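Local atomic coordinates of cadherin-23 (Mus musculus, PDB entry 5UZ8), a protein that is a calcium-binding cell-adhesion protein of the cadherin family, associated with hearing and probably part of the mechanotransduction apparatus of the inner ear. Residues 267-272 / 289-294; 293-298 / 309-314. One frame throughout, in Å; residues are numbered along the deposited sequence. Where two conformers were deposited one is given.

Contact 1: residues 267-272 / 289-294; sequences MEAFSV and ERFNLT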
ATOM      1  N   MET A 267      -7.381  56.671 -11.214  1.00 37.63           N
ATOM      2  CA  MET A 267      -7.850  56.059 -10.006  1.00 35.18           C
ATOM      3  C   MET A 267      -8.682  57.079  -9.199  1.00 33.74           C
ATOM      4  O   MET A 267      -9.799  56.745  -8.841  1.00 33.72           O
ATOM      5  CB  MET A 267      -6.756  55.399  -9.203  1.00 37.61           C
ATOM      6  CG  MET A 267      -5.726  56.331  -8.639  1.00 39.59           C
ATOM      7  SD  MET A 267      -4.333  55.323  -8.151  1.00 42.15           S
ATOM      8  CE  MET A 267      -4.930  54.646  -6.603  1.00 43.15           C
ATOM      9  N   GLU A 268      -8.209  58.324  -9.049  1.00 30.06           N
ATOM     10  CA  GLU A 268      -8.890  59.340  -8.206  1.00 29.77           C
ATOM     11  C   GLU A 268     -10.373  59.658  -8.529  1.00 26.62           C
ATOM     12  O   GLU A 268     -11.117  60.108  -7.655  1.00 25.24           O
ATOM     13  CB  GLU A 268      -8.064  60.645  -8.172  1.00 32.47           C
ATOM     14  CG  GLU A 268      -8.026  61.497  -9.470  1.00 34.07           C
ATOM     15  CD  GLU A 268      -7.429  60.797 -10.711  1.00 35.32           C
ATOM     16  OE1 GLU A 268      -6.421  60.036 -10.571  1.00 35.97           O
ATOM     17  OE2 GLU A 268      -7.985  60.999 -11.849  1.00 37.06           O
ATOM     18  N   ALA A 269     -10.795  59.427  -9.773  1.00 23.95           N
ATOM     19  CA  ALA A 269     -12.176  59.666 -10.181  1.00 22.70           C
ATOM     20  C   ALA A 269     -13.116  58.462  -9.970  1.00 21.51           C
ATOM     21  O   ALA A 269     -14.334  58.600 -10.154  1.00 20.57           O
ATOM     22  CB  ALA A 269     -12.244  60.123 -11.622  1.00 22.46           C
ATOM     23  N   PHE A 270     -12.562  57.304  -9.635  1.00 20.29           N
ATOM     24  CA  PHE A 270     -13.353  56.090  -9.447  1.00 19.94           C
ATOM     25  C   PHE A 270     -12.927  55.346  -8.189  1.00 20.78           C
ATOM     26  O   PHE A 270     -11.874  55.629  -7.618  1.00 21.08           O
ATOM     27  CB  PHE A 270     -13.150  55.156 -10.650  1.00 18.60           C
ATOM     28  CG  PHE A 270     -13.575  55.756 -11.963  1.00 18.36           C
ATOM     29  CD1 PHE A 270     -12.716  56.547 -12.685  1.00 18.27           C
ATOM     30  CD2 PHE A 270     -14.858  55.548 -12.452  1.00 17.96           C
ATOM     31  CE1 PHE A 270     -13.118  57.132 -13.864  1.00 18.46           C
ATOM     32  CE2 PHE A 270     -15.265  56.108 -13.653  1.00 17.92           C
ATOM     33  CZ  PHE A 270     -14.397  56.902 -14.360  1.00 18.07           C
ATOM     34  N   SER A 271     -13.756  54.386  -7.787  1.00 20.69           N
ATOM     35  CA  SER A 271     -13.463  53.501  -6.670  0.50 21.51           C
ATOM     36  C   SER A 271     -13.888  52.106  -7.036  1.00 21.34           C
ATOM     37  O   SER A 271     -14.854  51.926  -7.786  1.00 21.67           O
ATOM     38  CB  SER A 271     -14.234  53.928  -5.426  0.50 22.84           C
ATOM     39  OG  SER A 271     -13.703  55.114  -4.906  0.50 23.62           O
ATOM     40  N   VAL A 272     -13.174  51.111  -6.514  1.00 20.94           N
ATOM     41  CA  VAL A 272     -13.622  49.735  -6.654  1.00 20.89           C
ATOM     42  C   VAL A 272     -13.793  49.132  -5.264  1.00 22.25           C
ATOM     43  O   VAL A 272     -12.940  49.330  -4.377  1.00 22.27           O
ATOM     44  CB  VAL A 272     -12.679  48.872  -7.505  1.00 20.00           C
ATOM     45  CG1 VAL A 272     -11.316  48.690  -6.840  1.00 20.35           C
ATOM     46  CG2 VAL A 272     -13.319  47.528  -7.811  1.00 19.82           C
ATOM     47  N   GLU A 289     -14.238  63.776 -20.795  1.00 21.20           N
ATOM     48  CA  GLU A 289     -13.327  62.916 -20.001  1.00 21.31           C
ATOM     49  C   GLU A 289     -13.252  61.487 -20.542  1.00 22.26           C
ATOM     50  O   GLU A 289     -14.264  60.927 -20.965  1.00 21.57           O
ATOM     51  CB  GLU A 289     -13.721  62.926 -18.521  1.00 20.59           C
ATOM     52  CG  GLU A 289     -13.740  64.351 -17.951  1.00 21.27           C
ATOM     53  CD  GLU A 289     -13.677  64.393 -16.434  1.00 21.40           C
ATOM     54  OE1 GLU A 289     -14.681  64.771 -15.797  1.00 21.61           O
ATOM     55  OE2 GLU A 289     -12.627  63.962 -15.897  1.00 22.22           O
ATOM     56  N   ARG A 290     -12.047  60.922 -20.530  1.00 23.62           N
ATOM     57  CA  ARG A 290     -11.799  59.539 -20.962  1.00 25.19           C
ATOM     58  C   ARG A 290     -10.718  58.954 -20.062  1.00 24.23           C
ATOM     59  O   ARG A 290      -9.711  59.606 -19.790  1.00 24.16           O
ATOM     60  CB  ARG A 290     -11.286  59.461 -22.383  1.00 29.28           C
ATOM     61  CG  ARG A 290     -12.200  60.085 -23.436  1.00 33.51           C
ATOM     62  CD  ARG A 290     -12.016  59.439 -24.831  1.00 38.88           C
ATOM     63  NE  ARG A 290     -10.852  58.540 -24.903  1.00 42.32           N
ATOM     64  CZ  ARG A 290     -10.848  57.275 -25.356  1.00 46.68           C
ATOM     65  NH1 ARG A 290     -11.947  56.697 -25.877  1.00 49.46           N
ATOM     66  NH2 ARG A 290      -9.706  56.582 -25.332  1.00 47.89           N
ATOM     67  N   PHE A 291     -10.932  57.733 -19.614  1.00 22.93           N
ATOM     68  CA  PHE A 291     -10.046  57.117 -18.655  1.00 22.58           C
ATOM     69  C   PHE A 291      -9.655  55.746 -19.195  1.00 23.50           C
ATOM     70  O   PHE A 291     -10.514  55.060 -19.773  1.00 23.84           O
ATOM     71  CB  PHE A 291     -10.763  56.937 -17.338  1.00 21.24           C
ATOM     72  CG  PHE A 291     -11.299  58.206 -16.760  1.00 20.91           C
ATOM     73  CD1 PHE A 291     -12.573  58.653 -17.097  1.00 20.60           C
ATOM     74  CD2 PHE A 291     -10.523  58.978 -15.915  1.00 20.99           C
ATOM     75  CE1 PHE A 291     -13.073  59.828 -16.578  1.00 20.46           C
ATOM     76  CE2 PHE A 291     -11.036  60.142 -15.368  1.00 21.35           C
ATOM     77  CZ  PHE A 291     -12.301  60.576 -15.719  1.00 20.73           C
ATOM     78  N   ASN A 292      -8.376  55.388 -19.051  1.00 23.88           N
ATOM     79  CA  ASN A 292      -7.984  53.974 -19.198  0.50 24.07           C
ATOM     80  C   ASN A 292      -7.372  53.556 -17.871  1.00 23.39           C
ATOM     81  O   ASN A 292      -6.240  53.851 -17.549  1.00 24.41           O
ATOM     82  CB  ASN A 292      -7.086  53.674 -20.401  0.50 25.59           C
ATOM     83  CG  ASN A 292      -7.239  52.221 -20.901  0.50 25.58           C
ATOM     84  OD1 ASN A 292      -8.070  51.468 -20.418  0.50 24.54           O
ATOM     85  ND2 ASN A 292      -6.435  51.847 -21.872  0.50 26.67           N
ATOM     86  N   LEU A 293      -8.216  52.908 -17.083  1.00 21.99           N
ATOM     87  CA  LEU A 293      -7.899  52.510 -15.712  1.00 21.88           C
ATOM     88  C   LEU A 293      -7.230  51.156 -15.736  1.00 21.60           C
ATOM     89  O   LEU A 293      -7.441  50.358 -16.687  1.00 20.50           O
ATOM     90  CB  LEU A 293      -9.162  52.399 -14.881  1.00 21.62           C
ATOM     91  CG  LEU A 293     -10.056  53.641 -14.857  1.00 23.01           C
ATOM     92  CD1 LEU A 293     -11.364  53.409 -14.092  1.00 23.13           C
ATOM     93  CD2 LEU A 293      -9.277  54.781 -14.268  1.00 23.68           C
ATOM     94  N   THR A 294      -6.401  50.909 -14.732  1.00 20.93           N
ATOM     95  CA  THR A 294      -5.833  49.592 -14.538  1.00 20.94           C
ATOM     96  C   THR A 294      -6.508  48.969 -13.338  1.00 19.31           C
ATOM     97  O   THR A 294      -6.496  49.565 -12.248  1.00 19.45           O
ATOM     98  CB  THR A 294      -4.324  49.679 -14.294  1.00 22.35           C
ATOM     99  OG1 THR A 294      -3.707  50.191 -15.468  1.00 24.36           O
ATOM    100  CG2 THR A 294      -3.773  48.302 -14.045  1.00 22.51           C
TER
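M267 meets L293 where two sheets of a cadherin repeat, a Greek-key β-sandwich, face each other: 267-272 runs from a 3-10 turn into a strand of one sheet, while 289-294 lies on a strand of the other. The M267 backbone N lies 4.1 Å from L293 CD2. The M267 carbonyl accepts a hydrogen bond from F270 N, closing the turn that presents A269 and F270 to the second sheet. A269 turns its methyl toward F291, CB lying 3.9 Å from ring atom CE2. F270 carries most of the contact. Its CG stands anti to the carbonyl carbon (chi1 -60°); the ring meets F291 at its edge and L293 over one face, and L262, L285 and V313 add to its surroundings. The F270 edge drives into the face of F291 in a T-shaped stack, centroids 4.9 Å apart and planes at 84°. F270 CE1 sits over the centre of the F291 ring, 3.5 Å above its plane. An alanine in place of F291 would probably open a gap beside A269 and leave the F270 edge without its aromatic partner, freer to shift. L293 approaches F270 from a different direction, in a CH-pi contact: L293 CD1 lies 4.0 Å from the centroid of the F270 ring. L293 CD1 is displaced toward the rim, and F270 CD1 is its nearest ring atom at 3.7 Å.

Contact 2: residues 293-298 / 309-314; sequences LTVVAT and TMLLVE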
ATOM      1  N   LEU A 293      -8.216  52.908 -17.083  1.00 21.99           N
ATOM      2  CA  LEU A 293      -7.899  52.510 -15.712  1.00 21.88           C
ATOM      3  C   LEU A 293      -7.230  51.156 -15.736  1.00 21.60           C
ATOM      4  O   LEU A 293      -7.441  50.358 -16.687  1.00 20.50           O
ATOM      5  CB  LEU A 293      -9.162  52.399 -14.881  1.00 21.62           C
ATOM      6  CG  LEU A 293     -10.056  53.641 -14.857  1.00 23.01           C
ATOM      7  CD1 LEU A 293     -11.364  53.409 -14.092  1.00 23.13           C
ATOM      8  CD2 LEU A 293      -9.277  54.781 -14.268  1.00 23.68           C
ATOM      9  N   THR A 294      -6.401  50.909 -14.732  1.00 20.93           N
ATOM     10  CA  THR A 294      -5.833  49.592 -14.538  1.00 20.94           C
ATOM     11  C   THR A 294      -6.508  48.969 -13.338  1.00 19.31           C
ATOM     12  O   THR A 294      -6.496  49.565 -12.248  1.00 19.45           O
ATOM     13  CB  THR A 294      -4.324  49.679 -14.294  1.00 22.35           C
ATOM     14  OG1 THR A 294      -3.707  50.191 -15.468  1.00 24.36           O
ATOM     15  CG2 THR A 294      -3.773  48.302 -14.045  1.00 22.51           C
ATOM     16  N   VAL A 295      -7.145  47.822 -13.544  1.00 18.16           N
ATOM     17  CA  VAL A 295      -7.862  47.113 -12.470  1.00 17.24           C
ATOM     18  C   VAL A 295      -6.948  45.973 -12.053  1.00 17.14           C
ATOM     19  O   VAL A 295      -6.449  45.234 -12.909  1.00 17.47           O
ATOM     20  CB  VAL A 295      -9.206  46.561 -12.957  1.00 17.12           C
ATOM     21  CG1 VAL A 295      -9.978  45.884 -11.834  1.00 17.28           C
ATOM     22  CG2 VAL A 295     -10.056  47.680 -13.544  1.00 17.83           C
ATOM     23  N   VAL A 296      -6.722  45.840 -10.756  1.00 16.80           N
ATOM     24  CA  VAL A 296      -5.806  44.840 -10.222  1.00 16.58           C
ATOM     25  C   VAL A 296      -6.605  43.903  -9.331  1.00 16.39           C
ATOM     26  O   VAL A 296      -7.407  44.374  -8.532  1.00 16.56           O
ATOM     27  CB  VAL A 296      -4.732  45.504  -9.354  1.00 16.95           C
ATOM     28  CG1 VAL A 296      -3.687  44.500  -8.872  1.00 17.51           C
ATOM     29  CG2 VAL A 296      -4.088  46.663 -10.079  1.00 17.93           C
ATOM     30  N   ALA A 297      -6.369  42.589  -9.465  1.00 15.84           N
ATOM     31  CA  ALA A 297      -6.906  41.583  -8.548  1.00 15.58           C
ATOM     32  C   ALA A 297      -5.706  40.950  -7.869  1.00 15.54           C
ATOM     33  O   ALA A 297      -4.776  40.565  -8.551  1.00 15.57           O
ATOM     34  CB  ALA A 297      -7.701  40.517  -9.296  1.00 15.47           C
ATOM     35  N   THR A 298      -5.708  40.910  -6.543  1.00 15.70           N
ATOM     36  CA  THR A 298      -4.582  40.368  -5.779  1.00 16.11           C
ATOM     37  C   THR A 298      -5.111  39.240  -4.893  1.00 16.37           C
ATOM     38  O   THR A 298      -6.131  39.414  -4.211  1.00 16.58           O
ATOM     39  CB  THR A 298      -3.961  41.476  -4.904  1.00 16.97           C
ATOM     40  OG1 THR A 298      -3.549  42.568  -5.738  1.00 17.29           O
ATOM     41  CG2 THR A 298      -2.786  40.996  -4.113  1.00 17.65           C
ATOM     42  N   THR A 309      -6.178  43.967 -15.631  1.00 17.60           N
ATOM     43  CA  THR A 309      -6.780  44.236 -16.919  1.00 18.55           C
ATOM     44  C   THR A 309      -6.993  45.736 -17.018  1.00 19.46           C
ATOM     45  O   THR A 309      -6.840  46.457 -16.020  1.00 18.57           O
ATOM     46  CB  THR A 309      -8.090  43.458 -17.088  1.00 18.28           C
ATOM     47  OG1 THR A 309      -8.579  43.648 -18.419  1.00 19.35           O
ATOM     48  CG2 THR A 309      -9.130  43.905 -16.099  1.00 17.56           C
ATOM     49  N   MET A 310      -7.276  46.200 -18.235  1.00 21.19           N
ATOM     50  CA  MET A 310      -7.523  47.612 -18.466  0.50 21.87           C
ATOM     51  C   MET A 310      -9.020  47.847 -18.634  1.00 21.92           C
ATOM     52  O   MET A 310      -9.750  46.982 -19.136  1.00 21.33           O
ATOM     53  CB  MET A 310      -6.729  48.111 -19.684  0.50 23.67           C
ATOM     54  CG  MET A 310      -5.210  48.025 -19.512  0.50 24.84           C
ATOM     55  SD  MET A 310      -4.623  48.748 -17.964  0.50 24.56           S
ATOM     56  CE  MET A 310      -2.893  48.267 -17.902  0.50 25.36           C
ATOM     57  N   LEU A 311      -9.472  49.023 -18.188  1.00 21.42           N
ATOM     58  CA  LEU A 311     -10.889  49.381 -18.242  1.00 21.60           C
ATOM     59  C   LEU A 311     -10.978  50.778 -18.865  1.00 22.63           C
ATOM     60  O   LEU A 311     -10.511  51.749 -18.264  1.00 21.47           O
ATOM     61  CB  LEU A 311     -11.520  49.368 -16.853  1.00 21.30           C
ATOM     62  CG  LEU A 311     -12.960  49.909 -16.730  1.00 22.10           C
ATOM     63  CD1 LEU A 311     -13.932  49.114 -17.580  1.00 23.14           C
ATOM     64  CD2 LEU A 311     -13.431  49.966 -15.279  1.00 22.12           C
ATOM     65  N   LEU A 312     -11.502  50.846 -20.082  1.00 23.36           N
ATOM     66  CA  LEU A 312     -11.708  52.124 -20.758  1.00 24.65           C
ATOM     67  C   LEU A 312     -13.060  52.659 -20.298  1.00 24.24           C
ATOM     68  O   LEU A 312     -14.051  51.935 -20.337  1.00 23.54           O
ATOM     69  CB  LEU A 312     -11.700  51.948 -22.263  1.00 27.23           C
ATOM     70  CG  LEU A 312     -12.231  53.114 -23.091  1.00 29.93           C
ATOM     71  CD1 LEU A 312     -11.555  54.458 -22.755  1.00 30.39           C
ATOM     72  CD2 LEU A 312     -12.098  52.758 -24.568  1.00 32.37           C
ATOM     73  N   VAL A 313     -13.095  53.908 -19.831  1.00 23.69           N
ATOM     74  CA  VAL A 313     -14.370  54.546 -19.480  1.00 23.16           C
ATOM     75  C   VAL A 313     -14.539  55.814 -20.292  1.00 24.15           C
ATOM     76  O   VAL A 313     -13.701  56.711 -20.210  1.00 23.66           O
ATOM     77  CB  VAL A 313     -14.424  54.915 -18.004  1.00 22.23           C
ATOM     78  CG1 VAL A 313     -15.799  55.489 -17.666  1.00 22.57           C
ATOM     79  CG2 VAL A 313     -14.108  53.709 -17.140  1.00 21.40           C
ATOM     80  N   GLU A 314     -15.584  55.863 -21.108  1.00 25.27           N
ATOM     81  CA  GLU A 314     -15.922  57.073 -21.864  0.50 26.28           C
ATOM     82  C   GLU A 314     -17.157  57.706 -21.245  1.00 25.72           C
ATOM     83  O   GLU A 314     -17.955  57.031 -20.591  1.00 25.10           O
ATOM     84  CB  GLU A 314     -16.125  56.781 -23.362  0.50 28.70           C
ATOM     85  CG  GLU A 314     -17.375  55.986 -23.729  0.50 30.05           C
ATOM     86  CD  GLU A 314     -17.733  56.092 -25.207  0.50 32.62           C
ATOM     87  OE1 GLU A 314     -18.838  55.625 -25.590  0.50 33.71           O
ATOM     88  OE2 GLU A 314     -16.910  56.644 -25.981  0.50 33.65           O
TER
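L293 and L311 exchange two backbone hydrogen bonds, L293 N to L311 O at 2.8 Å and L311 N to L293 O at 2.9 Å. Two residues on, V295 and T309 form the same kind of reciprocal pair; the bond from V295 N to T309 O is 2.8 Å long and nearly straight, at 168° about the hydrogen. Between them T294 and M310 make a non-hydrogen-bonded pair, where M310 CA adds a CA-H...O contact to L293 O at 3.3 Å. These are the two arms of an antiparallel β-hairpin, formed by the last two strands of the cadherin repeat; the N-to-C directions of segments 293-298 and 309-314 lie at 140°. On the face bearing T294 and M310, the methionine chain bends at chi2 (-50°) and runs alongside the threonine, though the closeness of M310 SD to T294 OG1 is doubtful because M310 has two conformers. The face bearing L293, V295, T309 and L311 is buried and largely apolar. There V295 CG2 packs on L311 CB at 4.0 Å, and L293 CD1 reaches V313 CG2 at 4.1 Å, while the L311 side chain lies beside that of L293, pointing the same way. T309 sets CG2 against V295 CB; its hydroxyl is hydrogen-bonded to the carbonyl of K225.

In the fold
Both contacts lie in the third and last cadherin repeat of the fragment. From the N terminus, the chain reaches 267-272 first, passes through strand 278-281, which pairs with 270-272, and returns at 289-294; contact 1 closes this loop by bringing the two sheets face to face. The strand that holds 289-294 runs on through 293-298, turns, and comes back as 309-314, so contact 2 closes the next loop within a single sheet. The loops follow one another rather than nest, sharing L293 and T294. L293 joins the two, its backbone pairing along the sheet while its side chain faces the sandwich interior. F291 O, a probable hydrogen-bond partner of V313 N, extends the hairpin pairing back into contact 1.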